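Local coordinates for Rbstp0775 protein (Geobacillus stearothermophilus, PDB 1RZ3) that is of unknown function but, as a member of the phosphoribulokinase/uridine kinase family, probably binds ATP and acts as a kinase, at residues L42-T45 with L46-G50; I7-L10 with C11-I14; Q92-R95 with Q96-A99. One frame throughout, in Å; residues are numbered along the deposited sequence.

Contact 1 (L42-T45 with L46-G50); sequences LSQT and LREQG
Leu42 and Leu46 meet one helical turn apart on the buried side of helix 35-48, where CG of Leu42 lies 4.2 Å from CD1 of Leu46. The same pair is tied through the backbone, Leu46 N donating to Leu42 O at 3.0 Å, and Leu46 CG comes within 3.3 Å of Leu42 O. Around them the packing is dense: Leu10, Cys11 and Ile14 of helix 3-15 press from one direction, and Met129 and Val53 of the parallel sheet contribute further side chains.

Ser43 is buried against Val53 and Val55 of strand 53-57, and Arg47 runs back past it from the exposed side with an extended chain. Its guanidinium passes over Ser43, whose CB covers one face; NH1 comes within 3.3 Å of Ser43 OG. The hydroxyl's main partner is Asn40 O, with Ala39 O as a second acceptor, while Arg47 NH2 donates to Val53 O, so the arginine spans from the helix to strand 53-57.

This is the C-terminal end of the helix that follows a probable P-loop, and it finishes in a Schellman motif with Gly50, at phi 88°, as the C-prime residue: Gly50 N donates to Arg47 O at 2.9 Å, and Ile51 N turns back to Leu46 O.

Toward solvent the grip slackens. The planes of the Gln44 amide and the Arg47 guanidinium are turned 80° from each other, with OE1 of Gln44 4.1 Å from CD of Arg47. Gln49, folded back by a bend at chi2 (-48°), reaches Thr45 O through NE2 in a weak bond of 3.4 Å.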
ATOM      1  N   LEU A  42      -8.119 -11.082   0.526  1.00 26.16           N
ATOM      2  CA  LEU A  42      -9.216 -10.316  -0.050  1.00 25.79           C
ATOM      3  C   LEU A  42      -9.236 -10.453  -1.574  1.00 23.57           C
ATOM      4  O   LEU A  42     -10.285 -10.697  -2.168  1.00 21.37           O
ATOM      5  CB  LEU A  42      -9.091  -8.841   0.341  1.00 27.15           C
ATOM      6  CG  LEU A  42     -10.269  -7.946  -0.045  1.00 29.38           C
ATOM      7  CD1 LEU A  42     -11.551  -8.482   0.592  1.00 29.70           C
ATOM      8  CD2 LEU A  42      -9.998  -6.522   0.422  1.00 30.40           C
ATOM      9  N   SER A  43      -8.075 -10.303  -2.205  1.00 22.32           N
ATOM     10  CA  SER A  43      -7.993 -10.413  -3.655  1.00 23.20           C
ATOM     11  C   SER A  43      -8.422 -11.808  -4.105  1.00 24.02           C
ATOM     12  O   SER A  43      -9.074 -11.965  -5.138  1.00 20.03           O
ATOM     13  CB  SER A  43      -6.566 -10.119  -4.137  1.00 24.83           C
ATOM     14  OG  SER A  43      -5.644 -11.048  -3.597  1.00 27.64           O
ATOM     15  N   GLN A  44      -8.054 -12.817  -3.323  1.00 24.31           N
ATOM     16  CA  GLN A  44      -8.414 -14.193  -3.638  1.00 27.65           C
ATOM     17  C   GLN A  44      -9.935 -14.361  -3.624  1.00 23.52           C
ATOM     18  O   GLN A  44     -10.521 -14.922  -4.546  1.00 23.10           O
ATOM     19  CB  GLN A  44      -7.774 -15.145  -2.621  1.00 32.12           C
ATOM     20  CG  GLN A  44      -7.955 -16.618  -2.942  1.00 40.73           C
ATOM     21  CD  GLN A  44      -7.460 -16.973  -4.332  1.00 45.68           C
ATOM     22  OE1 GLN A  44      -8.037 -16.551  -5.335  1.00 49.28           O
ATOM     23  NE2 GLN A  44      -6.382 -17.748  -4.399  1.00 48.86           N
ATOM     24  N   THR A  45     -10.564 -13.872  -2.564  1.00 22.55           N
ATOM     25  CA  THR A  45     -12.014 -13.958  -2.427  1.00 22.83           C
ATOM     26  C   THR A  45     -12.724 -13.225  -3.571  1.00 22.17           C
ATOM     27  O   THR A  45     -13.736 -13.701  -4.101  1.00 20.79           O
ATOM     28  CB  THR A  45     -12.458 -13.362  -1.082  1.00 24.70           C
ATOM     29  OG1 THR A  45     -11.713 -13.982  -0.023  1.00 28.81           O
ATOM     30  CG2 THR A  45     -13.939 -13.598  -0.851  1.00 24.85           C
ATOM     31  N   LEU A  46     -12.189 -12.069  -3.956  1.00 18.80           N
ATOM     32  CA  LEU A  46     -12.778 -11.292  -5.043  1.00 18.62           C
ATOM     33  C   LEU A  46     -12.713 -12.052  -6.363  1.00 18.92           C
ATOM     34  O   LEU A  46     -13.678 -12.068  -7.135  1.00 17.85           O
ATOM     35  CB  LEU A  46     -12.065  -9.935  -5.169  1.00 20.28           C
ATOM     36  CG  LEU A  46     -12.395  -8.925  -4.058  1.00 21.48           C
ATOM     37  CD1 LEU A  46     -11.419  -7.764  -4.095  1.00 20.47           C
ATOM     38  CD2 LEU A  46     -13.828  -8.427  -4.230  1.00 22.91           C
ATOM     39  N   ARG A  47     -11.579 -12.695  -6.625  1.00 18.79           N
ATOM     40  CA  ARG A  47     -11.427 -13.458  -7.862  1.00 19.80           C
ATOM     41  C   ARG A  47     -12.469 -14.569  -7.949  1.00 22.14           C
ATOM     42  O   ARG A  47     -12.994 -14.860  -9.022  1.00 20.57           O
ATOM     43  CB  ARG A  47     -10.024 -14.055  -7.948  1.00 20.34           C
ATOM     44  CG  ARG A  47      -8.933 -13.008  -8.115  1.00 19.88           C
ATOM     45  CD  ARG A  47      -7.554 -13.648  -8.206  1.00 21.15           C
ATOM     46  NE  ARG A  47      -6.519 -12.629  -8.333  1.00 19.34           N
ATOM     47  CZ  ARG A  47      -5.615 -12.366  -7.398  1.00 21.99           C
ATOM     48  NH1 ARG A  47      -5.610 -13.058  -6.267  1.00 20.58           N
ATOM     49  NH2 ARG A  47      -4.734 -11.391  -7.583  1.00 22.75           N
ATOM     50  N   GLU A  48     -12.770 -15.183  -6.815  1.00 25.08           N
ATOM     51  CA  GLU A  48     -13.754 -16.251  -6.790  1.00 28.56           C
ATOM     52  C   GLU A  48     -15.154 -15.689  -7.010  1.00 28.64           C
ATOM     53  O   GLU A  48     -16.078 -16.429  -7.339  1.00 27.73           O
ATOM     54  CB  GLU A  48     -13.650 -17.016  -5.470  1.00 31.55           C
ATOM     55  CG  GLU A  48     -12.259 -17.608  -5.281  1.00 38.00           C
ATOM     56  CD  GLU A  48     -12.093 -18.367  -3.985  1.00 42.92           C
ATOM     57  OE1 GLU A  48     -12.305 -17.765  -2.907  1.00 45.70           O
ATOM     58  OE2 GLU A  48     -11.740 -19.565  -4.048  1.00 44.20           O
ATOM     59  N   GLN A  49     -15.299 -14.375  -6.849  1.00 27.82           N
ATOM     60  CA  GLN A  49     -16.582 -13.718  -7.072  1.00 27.83           C
ATOM     61  C   GLN A  49     -16.621 -13.225  -8.518  1.00 27.04           C
ATOM     62  O   GLN A  49     -17.528 -12.494  -8.913  1.00 28.54           O
ATOM     63  CB  GLN A  49     -16.770 -12.525  -6.129  1.00 31.86           C
ATOM     64  CG  GLN A  49     -16.646 -12.848  -4.651  1.00 35.95           C
ATOM     65  CD  GLN A  49     -17.455 -14.059  -4.244  1.00 38.80           C
ATOM     66  OE1 GLN A  49     -18.650 -14.146  -4.522  1.00 40.24           O
ATOM     67  NE2 GLN A  49     -16.802 -15.004  -3.575  1.00 40.86           N
ATOM     68  N   GLY A  50     -15.616 -13.610  -9.299  1.00 23.07           N
ATOM     69  CA  GLY A  50     -15.576 -13.212 -10.697  1.00 20.59           C
ATOM     70  C   GLY A  50     -14.913 -11.880 -10.986  1.00 18.03           C
ATOM     71  O   GLY A  50     -15.134 -11.297 -12.045  1.00 18.69           O
TER

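Contact 2 (I7-L10 with C11-I14); sequences IDFL and CKTI
The carbonyl oxygen of Phe9 is held by two donors from one residue: Thr13 N at 2.9 Å from Phe9 O, and Thr13 OG1 at 3.0 Å from it. The amide bond is the regular helical one. The hydroxyl donates from above the carbonyl plane, 36° out of it, and approaches from the face opposite to the amide. Thr13 can make both bonds because its OG1 stands beside its own backbone N (chi1 -65°), turned back toward the preceding turn; the hydroxyl proton is thereby committed and the side-chain rotation fixed.

Thr13 OG1 also lies over one face of the Phe9 ring, 3.8 Å above the plane and displaced toward the rim. Lys12 approaches the ring at a slant. Bends at chi3 and chi4 curl its chain back, bringing CE to 3.5 Å from Phe9 CE1, so a methylene rather than the ammonium group makes the closest approach. Phe9, Lys12 and Thr13 thus form the outward, more exposed side of the turn.

On the inner side, Leu10 CG meets Ile14 CD1 at 4.1 Å, and Ile14 N closes the turn on Leu10 O at 2.9 Å. These two side chains reach Val148 and Phe146, respectively, on strand 146-150. Cys11 directs its sulfur toward helix 35-48, where it packs on Leu46, and Ile7 touches Leu38 and Gln41 there. Such a division between a buried apolar side and an exposed side is characteristic of an amphipathic helix; here helix 3-15 leads into the first strand of the P-loop-type domain and packs against both helix 35-48 and the parallel sheet.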
ATOM      1  N   ILE A   7     -13.593 -10.292   6.812  1.00 35.95           N
ATOM      2  CA  ILE A   7     -13.009 -10.219   5.484  1.00 34.31           C
ATOM      3  C   ILE A   7     -14.115 -10.356   4.442  1.00 33.96           C
ATOM      4  O   ILE A   7     -14.098  -9.680   3.413  1.00 32.43           O
ATOM      5  CB  ILE A   7     -11.949 -11.325   5.294  1.00 35.76           C
ATOM      6  CG1 ILE A   7     -10.760 -11.048   6.224  1.00 37.40           C
ATOM      7  CG2 ILE A   7     -11.496 -11.381   3.843  1.00 36.75           C
ATOM      8  CD1 ILE A   7      -9.695 -12.128   6.223  1.00 38.88           C
ATOM      9  N   ASP A   8     -15.084 -11.225   4.711  1.00 32.22           N
ATOM     10  CA  ASP A   8     -16.194 -11.409   3.787  1.00 32.26           C
ATOM     11  C   ASP A   8     -17.035 -10.141   3.738  1.00 30.36           C
ATOM     12  O   ASP A   8     -17.528  -9.757   2.682  1.00 28.27           O
ATOM     13  CB  ASP A   8     -17.066 -12.594   4.208  1.00 37.75           C
ATOM     14  CG  ASP A   8     -16.410 -13.931   3.918  1.00 41.70           C
ATOM     15  OD1 ASP A   8     -15.995 -14.148   2.760  1.00 44.73           O
ATOM     16  OD2 ASP A   8     -16.311 -14.766   4.842  1.00 46.56           O
ATOM     17  N   PHE A   9     -17.198  -9.489   4.884  1.00 29.10           N
ATOM     18  CA  PHE A   9     -17.979  -8.262   4.931  1.00 28.68           C
ATOM     19  C   PHE A   9     -17.268  -7.172   4.127  1.00 26.14           C
ATOM     20  O   PHE A   9     -17.906  -6.379   3.438  1.00 24.53           O
ATOM     21  CB  PHE A   9     -18.170  -7.788   6.373  1.00 32.26           C
ATOM     22  CG  PHE A   9     -19.066  -6.589   6.496  1.00 36.37           C
ATOM     23  CD1 PHE A   9     -20.432  -6.698   6.249  1.00 38.93           C
ATOM     24  CD2 PHE A   9     -18.540  -5.342   6.817  1.00 37.03           C
ATOM     25  CE1 PHE A   9     -21.262  -5.578   6.316  1.00 40.31           C
ATOM     26  CE2 PHE A   9     -19.361  -4.218   6.886  1.00 39.02           C
ATOM     27  CZ  PHE A   9     -20.724  -4.337   6.633  1.00 39.24           C
ATOM     28  N   LEU A  10     -15.942  -7.137   4.220  1.00 23.40           N
ATOM     29  CA  LEU A  10     -15.165  -6.147   3.489  1.00 22.40           C
ATOM     30  C   LEU A  10     -15.315  -6.399   1.990  1.00 21.82           C
ATOM     31  O   LEU A  10     -15.451  -5.464   1.200  1.00 17.38           O
ATOM     32  CB  LEU A  10     -13.692  -6.220   3.900  1.00 25.02           C
ATOM     33  CG  LEU A  10     -12.720  -5.245   3.234  1.00 24.28           C
ATOM     34  CD1 LEU A  10     -13.222  -3.816   3.373  1.00 26.77           C
ATOM     35  CD2 LEU A  10     -11.348  -5.390   3.877  1.00 26.41           C
ATOM     36  N   CYS A  11     -15.302  -7.670   1.605  1.00 20.40           N
ATOM     37  CA  CYS A  11     -15.458  -8.029   0.202  1.00 23.39           C
ATOM     38  C   CYS A  11     -16.824  -7.541  -0.290  1.00 21.76           C
ATOM     39  O   CYS A  11     -16.932  -6.948  -1.366  1.00 20.56           O
ATOM     40  CB  CYS A  11     -15.338  -9.546   0.031  1.00 26.51           C
ATOM     41  SG  CYS A  11     -15.508 -10.126  -1.668  1.00 33.71           S
ATOM     42  N   LYS A  12     -17.863  -7.779   0.507  1.00 22.12           N
ATOM     43  CA  LYS A  12     -19.217  -7.351   0.150  1.00 22.29           C
ATOM     44  C   LYS A  12     -19.251  -5.832  -0.011  1.00 20.02           C
ATOM     45  O   LYS A  12     -19.838  -5.301  -0.954  1.00 18.76           O
ATOM     46  CB  LYS A  12     -20.210  -7.766   1.238  1.00 26.92           C
ATOM     47  CG  LYS A  12     -21.659  -7.473   0.890  1.00 34.40           C
ATOM     48  CD  LYS A  12     -22.579  -7.674   2.086  1.00 40.24           C
ATOM     49  CE  LYS A  12     -22.288  -6.652   3.177  1.00 45.01           C
ATOM     50  NZ  LYS A  12     -22.427  -5.251   2.673  1.00 48.23           N
ATOM     51  N   THR A  13     -18.616  -5.137   0.923  1.00 18.33           N
ATOM     52  CA  THR A  13     -18.556  -3.679   0.886  1.00 17.42           C
ATOM     53  C   THR A  13     -17.897  -3.212  -0.414  1.00 18.12           C
ATOM     54  O   THR A  13     -18.375  -2.286  -1.070  1.00 16.63           O
ATOM     55  CB  THR A  13     -17.753  -3.149   2.095  1.00 19.07           C
ATOM     56  OG1 THR A  13     -18.460  -3.474   3.300  1.00 18.18           O
ATOM     57  CG2 THR A  13     -17.570  -1.636   2.011  1.00 18.03           C
ATOM     58  N   ILE A  14     -16.801  -3.866  -0.782  1.00 16.73           N
ATOM     59  CA  ILE A  14     -16.074  -3.519  -1.996  1.00 16.73           C
ATOM     60  C   ILE A  14     -16.904  -3.796  -3.246  1.00 17.37           C
ATOM     61  O   ILE A  14     -16.889  -3.010  -4.198  1.00 17.13           O
ATOM     62  CB  ILE A  14     -14.723  -4.282  -2.056  1.00 15.98           C
ATOM     63  CG1 ILE A  14     -13.760  -3.677  -1.025  1.00 16.16           C
ATOM     64  CG2 ILE A  14     -14.124  -4.219  -3.465  1.00 15.80           C
ATOM     65  CD1 ILE A  14     -12.499  -4.497  -0.788  1.00 16.70           C
TER

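Contact 3 (Q92-R95 with Q96-A99); sequences QLFR and QLKA
The Phe94 ring carries CD2 of its neighbour Leu93 over one face, 4.2 Å above the ring plane and shifted toward the rim, while Leu97 comes to it obliquely, its CD1 4.1 Å from Phe94 CD1. Phe94 and Leu97 lie side by side and point the same way, both resting on Ile130 of strand 127-132; the ring also stacks with Trp140. Leu93 completes the apolar cluster from its other branch, placing CD1 3.9 Å from CD2 of Leu97. Its chi1 of 177° puts CG anti to the backbone N, and chi2 of 59° then sends CD2 over the Phe94 ring and CD1 to Leu97.

The backbone bonds here are weak. Gln96 N makes one to Leu93 O, and Leu97 N another to Phe94 O, at 3.3 Å, across a type I beta turn from Phe94 to Leu97. Beyond it water replaces direct helical bonding: one molecule donates to Phe94 O and accepts from Lys98 N, at 3.0 Å from that nitrogen, and a second links Arg95 O to Ala99 N in the same manner.

Gln96 CG, beside its own backbone N, lies 3.7 Å from Gln92 O; a bend at chi2 (-63°) then turns the amide back, and NE2 makes a weak bond to His91 O. Lys98 leads away to a salt bridge with Asp145. After a wider pi-type turn at 92-94, helical bonding thus gives way to a beta turn and water bridges, the C-terminal exit of helix 86-94 into the loop before strand 102-109.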
ATOM      1  N   GLN A  92       5.283   7.054 -12.229  1.00 17.17           N
ATOM      2  CA  GLN A  92       5.339   5.748 -12.876  1.00 18.17           C
ATOM      3  C   GLN A  92       4.365   4.673 -12.426  1.00 17.39           C
ATOM      4  O   GLN A  92       4.223   3.649 -13.099  1.00 16.67           O
ATOM      5  CB  GLN A  92       6.769   5.208 -12.791  1.00 19.75           C
ATOM      6  CG  GLN A  92       7.807   6.140 -13.409  1.00 25.81           C
ATOM      7  CD  GLN A  92       7.430   6.584 -14.808  1.00 29.61           C
ATOM      8  OE1 GLN A  92       6.929   5.793 -15.608  1.00 29.41           O
ATOM      9  NE2 GLN A  92       7.678   7.856 -15.116  1.00 30.18           N
ATOM     10  N   LEU A  93       3.702   4.883 -11.295  1.00 16.43           N
ATOM     11  CA  LEU A  93       2.749   3.893 -10.815  1.00 15.43           C
ATOM     12  C   LEU A  93       1.338   4.445 -10.617  1.00 14.98           C
ATOM     13  O   LEU A  93       0.420   4.124 -11.373  1.00 15.96           O
ATOM     14  CB  LEU A  93       3.243   3.266  -9.501  1.00 17.11           C
ATOM     15  CG  LEU A  93       2.326   2.242  -8.815  1.00 18.02           C
ATOM     16  CD1 LEU A  93       2.053   1.082  -9.747  1.00 20.65           C
ATOM     17  CD2 LEU A  93       2.989   1.743  -7.535  1.00 22.15           C
ATOM     18  N   PHE A  94       1.169   5.288  -9.608  1.00 14.23           N
ATOM     19  CA  PHE A  94      -0.148   5.823  -9.290  1.00 15.47           C
ATOM     20  C   PHE A  94      -0.896   6.534 -10.412  1.00 15.22           C
ATOM     21  O   PHE A  94      -2.071   6.243 -10.636  1.00 16.84           O
ATOM     22  CB  PHE A  94      -0.046   6.704  -8.040  1.00 13.52           C
ATOM     23  CG  PHE A  94       0.309   5.922  -6.802  1.00 15.52           C
ATOM     24  CD1 PHE A  94      -0.646   5.133  -6.165  1.00 15.28           C
ATOM     25  CD2 PHE A  94       1.613   5.911  -6.322  1.00 15.75           C
ATOM     26  CE1 PHE A  94      -0.304   4.341  -5.068  1.00 15.18           C
ATOM     27  CE2 PHE A  94       1.968   5.124  -5.227  1.00 14.80           C
ATOM     28  CZ  PHE A  94       1.005   4.337  -4.599  1.00 15.44           C
ATOM     29  N   ARG A  95      -0.233   7.438 -11.126  1.00 16.14           N
ATOM     30  CA  ARG A  95      -0.892   8.158 -12.224  1.00 17.49           C
ATOM     31  C   ARG A  95      -1.264   7.226 -13.376  1.00 16.48           C
ATOM     32  O   ARG A  95      -2.132   7.546 -14.188  1.00 15.55           O
ATOM     33  CB  ARG A  95       0.017   9.261 -12.781  1.00 20.49           C
ATOM     34  CG  ARG A  95       0.200  10.472 -11.892  1.00 28.58           C
ATOM     35  CD  ARG A  95       1.029  11.542 -12.602  1.00 36.10           C
ATOM     36  NE  ARG A  95       1.248  12.719 -11.763  1.00 42.55           N
ATOM     37  CZ  ARG A  95       1.959  13.783 -12.131  1.00 45.93           C
ATOM     38  NH1 ARG A  95       2.521  13.825 -13.334  1.00 47.12           N
ATOM     39  NH2 ARG A  95       2.111  14.802 -11.296  1.00 46.35           N
ATOM     40  N   GLN A  96      -0.600   6.077 -13.440  1.00 16.38           N
ATOM     41  CA  GLN A  96      -0.821   5.108 -14.515  1.00 18.06           C
ATOM     42  C   GLN A  96      -1.862   4.021 -14.239  1.00 18.18           C
ATOM     43  O   GLN A  96      -2.249   3.286 -15.149  1.00 18.06           O
ATOM     44  CB  GLN A  96       0.505   4.417 -14.846  1.00 20.79           C
ATOM     45  CG  GLN A  96       1.659   5.366 -15.103  1.00 26.21           C
ATOM     46  CD  GLN A  96       1.424   6.234 -16.315  1.00 32.73           C
ATOM     47  OE1 GLN A  96       1.199   5.730 -17.416  1.00 38.00           O
ATOM     48  NE2 GLN A  96       1.472   7.547 -16.123  1.00 35.61           N
ATOM     49  N   LEU A  97      -2.314   3.908 -12.995  1.00 17.90           N
ATOM     50  CA  LEU A  97      -3.268   2.859 -12.639  1.00 18.47           C
ATOM     51  C   LEU A  97      -4.568   2.811 -13.436  1.00 20.52           C
ATOM     52  O   LEU A  97      -5.070   1.731 -13.751  1.00 18.16           O
ATOM     53  CB  LEU A  97      -3.598   2.939 -11.146  1.00 19.28           C
ATOM     54  CG  LEU A  97      -2.409   2.751 -10.198  1.00 20.23           C
ATOM     55  CD1 LEU A  97      -2.885   2.879  -8.763  1.00 19.87           C
ATOM     56  CD2 LEU A  97      -1.761   1.399 -10.428  1.00 19.49           C
ATOM     57  N   LYS A  98      -5.114   3.971 -13.776  1.00 20.49           N
ATOM     58  CA  LYS A  98      -6.375   4.003 -14.500  1.00 23.47           C
ATOM     59  C   LYS A  98      -6.362   3.617 -15.973  1.00 24.62           C
ATOM     60  O   LYS A  98      -7.323   3.012 -16.452  1.00 26.90           O
ATOM     61  CB  LYS A  98      -7.026   5.384 -14.364  1.00 24.94           C
ATOM     62  CG  LYS A  98      -7.882   5.552 -13.119  1.00 30.10           C
ATOM     63  CD  LYS A  98      -9.090   4.622 -13.164  1.00 31.96           C
ATOM     64  CE  LYS A  98     -10.038   4.878 -12.006  1.00 34.14           C
ATOM     65  NZ  LYS A  98      -9.393   4.672 -10.692  1.00 33.86           N
ATOM     66  N   ALA A  99      -5.296   3.936 -16.697  1.00 23.30           N
ATOM     67  CA  ALA A  99      -5.301   3.631 -18.123  1.00 24.87           C
ATOM     68  C   ALA A  99      -4.158   2.827 -18.727  1.00 23.30           C
ATOM     69  O   ALA A  99      -4.300   2.321 -19.838  1.00 24.42           O
ATOM     70  CB  ALA A  99      -5.472   4.930 -18.912  1.00 25.19           C
TER
HETATM   71  O   HOH W   1      -4.505   6.339 -11.971  1.00 13.45           O
HETATM   72  O   HOH W   2      -3.751   6.185 -15.996  1.00 24.25           O

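Overall arrangement
From the N terminus, contact 2 comes first, within helix 3-15. After strand 23-29 and the probable P-loop, contact 1 closes the C-terminal end of helix 35-48, and contact 3 follows where helix 86-94 gives way to a loop. Each is a local turn of continuous chain, so the three stand in series and none nests or crosses. Contacts 1 and 2 touch, Leu42 CD2 lying 3.4 Å from Ile14 CD1, and join their two helices to each other and to the parallel sheet. Contact 3 is separate, its centre about 22 Å from that of contact 1, and packs on strands 127-132 and 23-29 of that sheet and on strand 102-109 of the antiparallel pair.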